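Local atomic coordinates of iron-containing superoxide dismutase B2 (Trypanosoma brucei, PDB entry 3ESF), a protein that probably converts superoxide radicals into hydrogen peroxide and dioxygen, using an iron(III) ion held by protein side chains. Residues 116-121 with 174-179; 123-128 with 159-164. The protein carries 1 engineered substitution. All blocks are in the same frame, centred on the assembly; numbering follows the deposited sequence.

In the fold
Both contacts lie in the C-terminal alpha/beta domain of the iron/manganese superoxide dismutase fold, their centres about 9 Å apart. Contact 2 pairs strands 124-131 and 154-161 of the antiparallel sheet and carries D161, whose OD2 binds the iron at 2.0 Å. Contact 1 lies farther out, where the end of helix 106-119 meets the start of helix 175-185; the side chain of R175 is about 12 Å from the metal. The two touch directly: Y178 OH lies 2.6 Å from D161 O, a probable hydrogen bond to the backbone of the iron ligand, and V162 CG1 packs 3.6 Å from A117 O, the same oxygen that accepts from R175 NH1.

Contact 1. Residues 116-121 with 174-179; sequences AAVGHF and DRPAYV
R175 lays its side chain across the end of helix 106-119, CD over the backbone of A117 and V118 and the guanidinium edge to the carbonyls of A117, in the last turn, and H120, just past it. This is a C-terminal helix end held by an arginine from the first turn of helix 175-185, within the C-terminal domain of the superoxide dismutase fold. CG is anti to the backbone N (chi1 -170°) and the chain bends at chi3, which turns the planar group to meet the carbonyls by its edge. NH1 donates to A117 O at 2.6 Å, with the oxygen near the guanidinium plane, and also to H120 O at 2.8 Å, where NH1 lies in the carbonyl plane on a lone pair of the oxygen. NH2 adds a weak bond to H120 O, so that two nitrogens converge on one oxygen. Together they tie the last helical turn to the first residue beyond it, and the positive charge probably complements the negative end of the helix dipole. NE is hydrogen-bonded to Y167 OH, while H120 NE2 and ND1 are hydrogen-bonded to H143 ND1 and Q141 OE1.

Beside this polar grip runs an apolar seam. V179 CG2 touches both A117 CB (3.8 Å) and V118 CG2 (3.9 Å); the side chains of V118 and P176 cross at about a right angle, with V118 CG1 4.0 Å from P176 CG. D174 occupies the N-cap of helix 175-185, where its OD1 accepts from A177 N at 3.3 Å, approached from above the carboxylate plane.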
loop_
_atom_site.group_PDB
_atom_site.type_symbol
_atom_site.label_atom_id
_atom_site.label_comp_id
_atom_site.label_asym_id
_atom_site.label_seq_id
_atom_site.Cartn_x
_atom_site.Cartn_y
_atom_site.Cartn_z
ATOM N N ALA A 116 -6.940 14.200 3.832
ATOM C CA ALA A 116 -6.452 13.509 2.618
ATOM C C ALA A 116 -5.369 12.462 2.924
ATOM O O ALA A 116 -5.404 11.358 2.389
ATOM C CB ALA A 116 -5.891 14.548 1.600
ATOM N N ALA A 117 -4.390 12.843 3.745
ATOM C CA ALA A 117 -3.279 11.960 4.103
ATOM C C ALA A 117 -3.750 10.759 4.960
ATOM O O ALA A 117 -3.317 9.642 4.744
ATOM C CB ALA A 117 -2.150 12.749 4.843
ATOM N N VAL A 118 -4.628 11.018 5.920
ATOM C CA VAL A 118 -5.114 9.989 6.846
ATOM C C VAL A 118 -6.138 9.131 6.138
ATOM O O VAL A 118 -6.180 7.914 6.317
ATOM C CB VAL A 118 -5.670 10.622 8.137
ATOM C CG1 VAL A 118 -6.486 9.613 8.970
ATOM C CG2 VAL A 118 -4.521 11.195 8.972
ATOM N N GLY A 119 -6.927 9.753 5.280
ATOM C CA GLY A 119 -7.994 9.021 4.605
ATOM C C GLY A 119 -7.577 8.215 3.392
ATOM O O GLY A 119 -8.344 7.373 2.946
ATOM N N HIS A 120 -6.387 8.449 2.830
ATOM C CA HIS A 120 -6.029 7.765 1.581
ATOM C C HIS A 120 -6.057 6.242 1.770
ATOM O O HIS A 120 -5.417 5.746 2.681
ATOM C CB HIS A 120 -4.661 8.207 1.037
ATOM C CG HIS A 120 -4.398 7.748 -0.367
ATOM N ND1 HIS A 120 -4.792 8.480 -1.470
ATOM C CD2 HIS A 120 -3.822 6.615 -0.848
ATOM C CE1 HIS A 120 -4.471 7.814 -2.570
ATOM N NE2 HIS A 120 -3.869 6.688 -2.219
ATOM N N PHE A 121 -6.800 5.519 0.921
ATOM C CA PHE A 121 -6.904 4.065 1.047
ATOM C C PHE A 121 -5.839 3.363 0.183
ATOM O O PHE A 121 -5.668 3.681 -1.004
ATOM C CB PHE A 121 -8.312 3.579 0.689
ATOM C CG PHE A 121 -8.545 2.119 0.992
ATOM C CD1 PHE A 121 -8.857 1.704 2.296
ATOM C CD2 PHE A 121 -8.414 1.138 -0.025
ATOM C CE1 PHE A 121 -9.053 0.335 2.577
ATOM C CE2 PHE A 121 -8.607 -0.197 0.261
ATOM C CZ PHE A 121 -8.923 -0.596 1.560
ATOM N N ASP A 174 -0.518 3.249 12.968
ATOM C CA ASP A 174 -0.991 4.564 13.415
ATOM C C ASP A 174 -0.558 5.707 12.473
ATOM O O ASP A 174 0.305 6.540 12.799
ATOM C CB ASP A 174 -0.551 4.833 14.860
ATOM C CG ASP A 174 -1.365 5.933 15.526
ATOM O OD1 ASP A 174 -2.162 6.615 14.826
ATOM O OD2 ASP A 174 -1.218 6.108 16.751
ATOM N N ARG A 175 -1.180 5.738 11.301
ATOM C CA ARG A 175 -0.906 6.769 10.314
ATOM C C ARG A 175 -1.353 8.168 10.789
ATOM O O ARG A 175 -0.695 9.142 10.460
ATOM C CB ARG A 175 -1.550 6.423 8.961
ATOM C CG ARG A 175 -1.061 7.369 7.851
ATOM C CD ARG A 175 -1.947 7.450 6.622
ATOM N NE ARG A 175 -2.114 6.183 5.919
ATOM C CZ ARG A 175 -2.883 6.036 4.842
ATOM N NH1 ARG A 175 -3.562 7.066 4.328
ATOM N NH2 ARG A 175 -2.975 4.868 4.269
ATOM N N PRO A 176 -2.478 8.271 11.549
ATOM C CA PRO A 176 -2.770 9.597 12.119
ATOM C C PRO A 176 -1.603 10.226 12.938
ATOM O O PRO A 176 -1.334 11.425 12.776
ATOM C CB PRO A 176 -4.009 9.331 12.987
ATOM C CG PRO A 176 -4.713 8.137 12.266
ATOM C CD PRO A 176 -3.549 7.285 11.859
ATOM N N ALA A 177 -0.934 9.443 13.790
ATOM C CA ALA A 177 0.204 9.946 14.584
ATOM C C ALA A 177 1.384 10.286 13.676
ATOM O O ALA A 177 2.099 11.238 13.935
ATOM C CB ALA A 177 0.634 8.954 15.651
ATOM N N TYR A 178 1.579 9.499 12.611
ATOM C CA TYR A 178 2.604 9.815 11.599
ATOM C C TYR A 178 2.309 11.175 10.957
ATOM O O TYR A 178 3.212 12.008 10.818
ATOM C CB TYR A 178 2.689 8.703 10.544
ATOM C CG TYR A 178 3.363 9.063 9.228
ATOM C CD1 TYR A 178 4.732 9.386 9.174
ATOM C CD2 TYR A 178 2.640 9.029 8.024
ATOM C CE1 TYR A 178 5.357 9.716 7.964
ATOM C CE2 TYR A 178 3.247 9.348 6.805
ATOM C CZ TYR A 178 4.612 9.678 6.783
ATOM O OH TYR A 178 5.207 9.997 5.600
ATOM N N VAL A 179 1.047 11.387 10.561
ATOM C CA VAL A 179 0.674 12.641 9.906
ATOM C C VAL A 179 0.855 13.854 10.840
ATOM O O VAL A 179 1.285 14.947 10.401
ATOM C CB VAL A 179 -0.718 12.573 9.275
ATOM C CG1 VAL A 179 -1.137 13.956 8.736
ATOM C CG2 VAL A 179 -0.693 11.561 8.156
#

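Contact 2. Residues 123-128 with 159-164; sequences SGWAWL and TCDVWE. Engineered in segment 159-164: T159 (natural residue Ala). With FE (Fe (III) ion), chain E.
The indole of W125 lies flat against the carboxylate of D161 in the antiparallel sheet of the iron/manganese superoxide dismutase fold, the two planes only 6° apart and D161 OD1 3.7 Å above the ring, offset toward its rim, while T159 OG1 meets the ring's edge. The W163 ring is sandwiched: S123 CB sits over the centre of one face and the iron-bound water is near the rim of the opposite one, with G124 O at its edge. T159, an engineered residue, places OG1 over the centre of the W127 indole, 3.3 Å above its plane, and its CB makes a CH-pi contact with the six-membered ring, 3.6 Å from that centroid.

W125, W127, T159 and D161 project from one face of the strand pair, the face that carries the iron ligand D161; S123 and W163 lie just beyond the strands. W125-D161 and W127-T159 are non-hydrogen-bonded pairs flanking the hydrogen-bonded pair A126-C160, whose side chains face helix 106-119, C160 also reaching Y178 and F182 of helix 175-185. A126 O is gripped twice, by C160 N and, from above the carbonyl plane, by T159 OG1 at 3.0 Å; T159 OG1 is anti to its backbone N (chi1 -161°), which brings it over that carbonyl. Beyond the strand end, V162 N donates to G124 O.

D161 OD2 binds the iron, with H28, H76 and H165. D161 OD1 accepts from W163 N at 3.2 Å, an Asx turn that helps fix the carboxylate, and takes a weak bond from the iron-bound water. W163 NE1 donates to D144 O, and the W163 ring also meets F121 of the second subunit edge-to-face. At this interface S123 OG is hydrogen-bonded to S123 OG of the second subunit and lies 2.7 Å from a water that accepts from E164 N.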
loop_
_atom_site.group_PDB
_atom_site.type_symbol
_atom_site.label_atom_id
_atom_site.label_comp_id
_atom_site.label_asym_id
_atom_site.label_seq_id
_atom_site.Cartn_x
_atom_site.Cartn_y
_atom_site.Cartn_z
ATOM N N SER A 123 -1.937 2.416 -0.962
ATOM C CA SER A 123 -0.664 3.112 -1.111
ATOM C C SER A 123 -0.866 4.400 -1.901
ATOM O O SER A 123 -1.531 4.377 -2.967
ATOM C CB SER A 123 0.386 2.215 -1.827
ATOM O OG SER A 123 0.544 0.947 -1.181
ATOM N N GLY A 124 -0.335 5.504 -1.380
ATOM C CA GLY A 124 -0.364 6.801 -2.102
ATOM C C GLY A 124 0.340 7.982 -1.444
ATOM O O GLY A 124 1.209 7.817 -0.600
ATOM N N TRP A 125 -0.062 9.193 -1.850
ATOM C CA TRP A 125 0.671 10.425 -1.579
ATOM C C TRP A 125 -0.344 11.551 -1.390
ATOM O O TRP A 125 -1.287 11.657 -2.181
ATOM C CB TRP A 125 1.562 10.808 -2.774
ATOM C CG TRP A 125 2.589 9.800 -3.116
ATOM C CD1 TRP A 125 2.421 8.682 -3.897
ATOM C CD2 TRP A 125 3.943 9.803 -2.691
ATOM N NE1 TRP A 125 3.586 7.977 -3.958
ATOM C CE2 TRP A 125 4.545 8.638 -3.229
ATOM C CE3 TRP A 125 4.715 10.669 -1.901
ATOM C CZ2 TRP A 125 5.882 8.322 -3.013
ATOM C CZ3 TRP A 125 6.061 10.326 -1.661
ATOM C CH2 TRP A 125 6.613 9.162 -2.218
ATOM N N ALA A 126 -0.141 12.383 -0.370
ATOM C CA ALA A 126 -0.942 13.604 -0.203
ATOM C C ALA A 126 -0.095 14.770 -0.624
ATOM O O ALA A 126 1.080 14.869 -0.226
ATOM C CB ALA A 126 -1.440 13.769 1.216
ATOM N N TRP A 127 -0.671 15.645 -1.450
ATOM C CA TRP A 127 0.069 16.775 -1.978
ATOM C C TRP A 127 -0.605 18.104 -1.658
ATOM O O TRP A 127 -1.829 18.195 -1.556
ATOM C CB TRP A 127 0.183 16.718 -3.507
ATOM C CG TRP A 127 0.832 15.498 -4.086
ATOM C CD1 TRP A 127 0.219 14.284 -4.350
ATOM C CD2 TRP A 127 2.191 15.356 -4.514
ATOM N NE1 TRP A 127 1.101 13.435 -4.907
ATOM C CE2 TRP A 127 2.326 14.037 -5.011
ATOM C CE3 TRP A 127 3.299 16.222 -4.566
ATOM C CZ2 TRP A 127 3.522 13.550 -5.523
ATOM C CZ3 TRP A 127 4.510 15.735 -5.064
ATOM C CH2 TRP A 127 4.617 14.411 -5.540
ATOM N N LEU A 128 0.225 19.135 -1.539
ATOM C CA LEU A 128 -0.210 20.493 -1.795
ATOM C C LEU A 128 0.320 20.793 -3.203
ATOM O O LEU A 128 1.494 20.564 -3.474
ATOM C CB LEU A 128 0.363 21.466 -0.730
ATOM C CG LEU A 128 0.113 22.986 -0.869
ATOM C CD1 LEU A 128 -1.379 23.326 -1.000
ATOM C CD2 LEU A 128 0.714 23.739 0.320
ATOM N N THR A 159 4.759 17.293 -0.399
ATOM C CA THR A 159 4.135 15.961 -0.347
ATOM C C THR A 159 4.427 15.216 0.961
ATOM O O THR A 159 5.489 15.387 1.575
ATOM C CB THR A 159 4.493 15.073 -1.608
ATOM O OG1 THR A 159 3.545 13.996 -1.752
ATOM C CG2 THR A 159 5.906 14.531 -1.523
ATOM N N CYS A 160 3.452 14.423 1.382
ATOM C CA CYS A 160 3.638 13.432 2.437
ATOM C C CYS A 160 3.353 12.014 1.885
ATOM O O CYS A 160 2.231 11.742 1.408
ATOM C CB CYS A 160 2.699 13.753 3.612
ATOM S SG CYS A 160 2.770 12.552 4.960
ATOM N N ASP A 161 4.370 11.140 1.940
ATOM C CA ASP A 161 4.261 9.724 1.563
ATOM C C ASP A 161 3.364 9.040 2.565
ATOM O O ASP A 161 3.617 9.146 3.767
ATOM C CB ASP A 161 5.679 9.055 1.606
ATOM C CG ASP A 161 5.732 7.699 0.940
ATOM O OD1 ASP A 161 4.710 7.230 0.416
ATOM O OD2 ASP A 161 6.847 7.087 0.877
ATOM N N VAL A 162 2.314 8.360 2.094
ATOM C CA VAL A 162 1.446 7.563 3.010
ATOM C C VAL A 162 1.374 6.068 2.644
ATOM O O VAL A 162 0.504 5.337 3.128
ATOM C CB VAL A 162 0.040 8.178 3.214
ATOM C CG1 VAL A 162 0.149 9.571 3.775
ATOM C CG2 VAL A 162 -0.806 8.151 1.897
ATOM N N TRP A 163 2.279 5.602 1.776
ATOM C CA TRP A 163 2.568 4.168 1.710
ATOM C C TRP A 163 2.950 3.726 3.128
ATOM O O TRP A 163 3.661 4.461 3.836
ATOM C CB TRP A 163 3.782 3.890 0.810
ATOM C CG TRP A 163 3.545 3.983 -0.680
ATOM C CD1 TRP A 163 3.067 5.069 -1.397
ATOM C CD2 TRP A 163 3.830 2.959 -1.644
ATOM N NE1 TRP A 163 3.022 4.748 -2.745
ATOM C CE2 TRP A 163 3.480 3.466 -2.920
ATOM C CE3 TRP A 163 4.349 1.661 -1.550
ATOM C CZ2 TRP A 163 3.635 2.707 -4.108
ATOM C CZ3 TRP A 163 4.493 0.906 -2.713
ATOM C CH2 TRP A 163 4.156 1.444 -3.985
ATOM N N GLU A 164 2.539 2.519 3.502
ATOM C CA GLU A 164 2.758 1.998 4.821
ATOM C C GLU A 164 4.233 1.952 5.219
ATOM O O GLU A 164 4.536 2.134 6.389
ATOM C CB GLU A 164 2.074 0.646 5.025
ATOM C CG GLU A 164 0.582 0.830 5.201
ATOM C CD GLU A 164 -0.237 -0.449 5.179
ATOM O OE1 GLU A 164 0.146 -1.431 4.541
ATOM O OE2 GLU A 164 -1.300 -0.479 5.813
HETATM FE FE FE E . 7.947 5.627 0.153
HETATM O O HOH W 1 1.870 0.687 1.197
HETATM O O HOH W 2 6.347 5.420 -1.252
#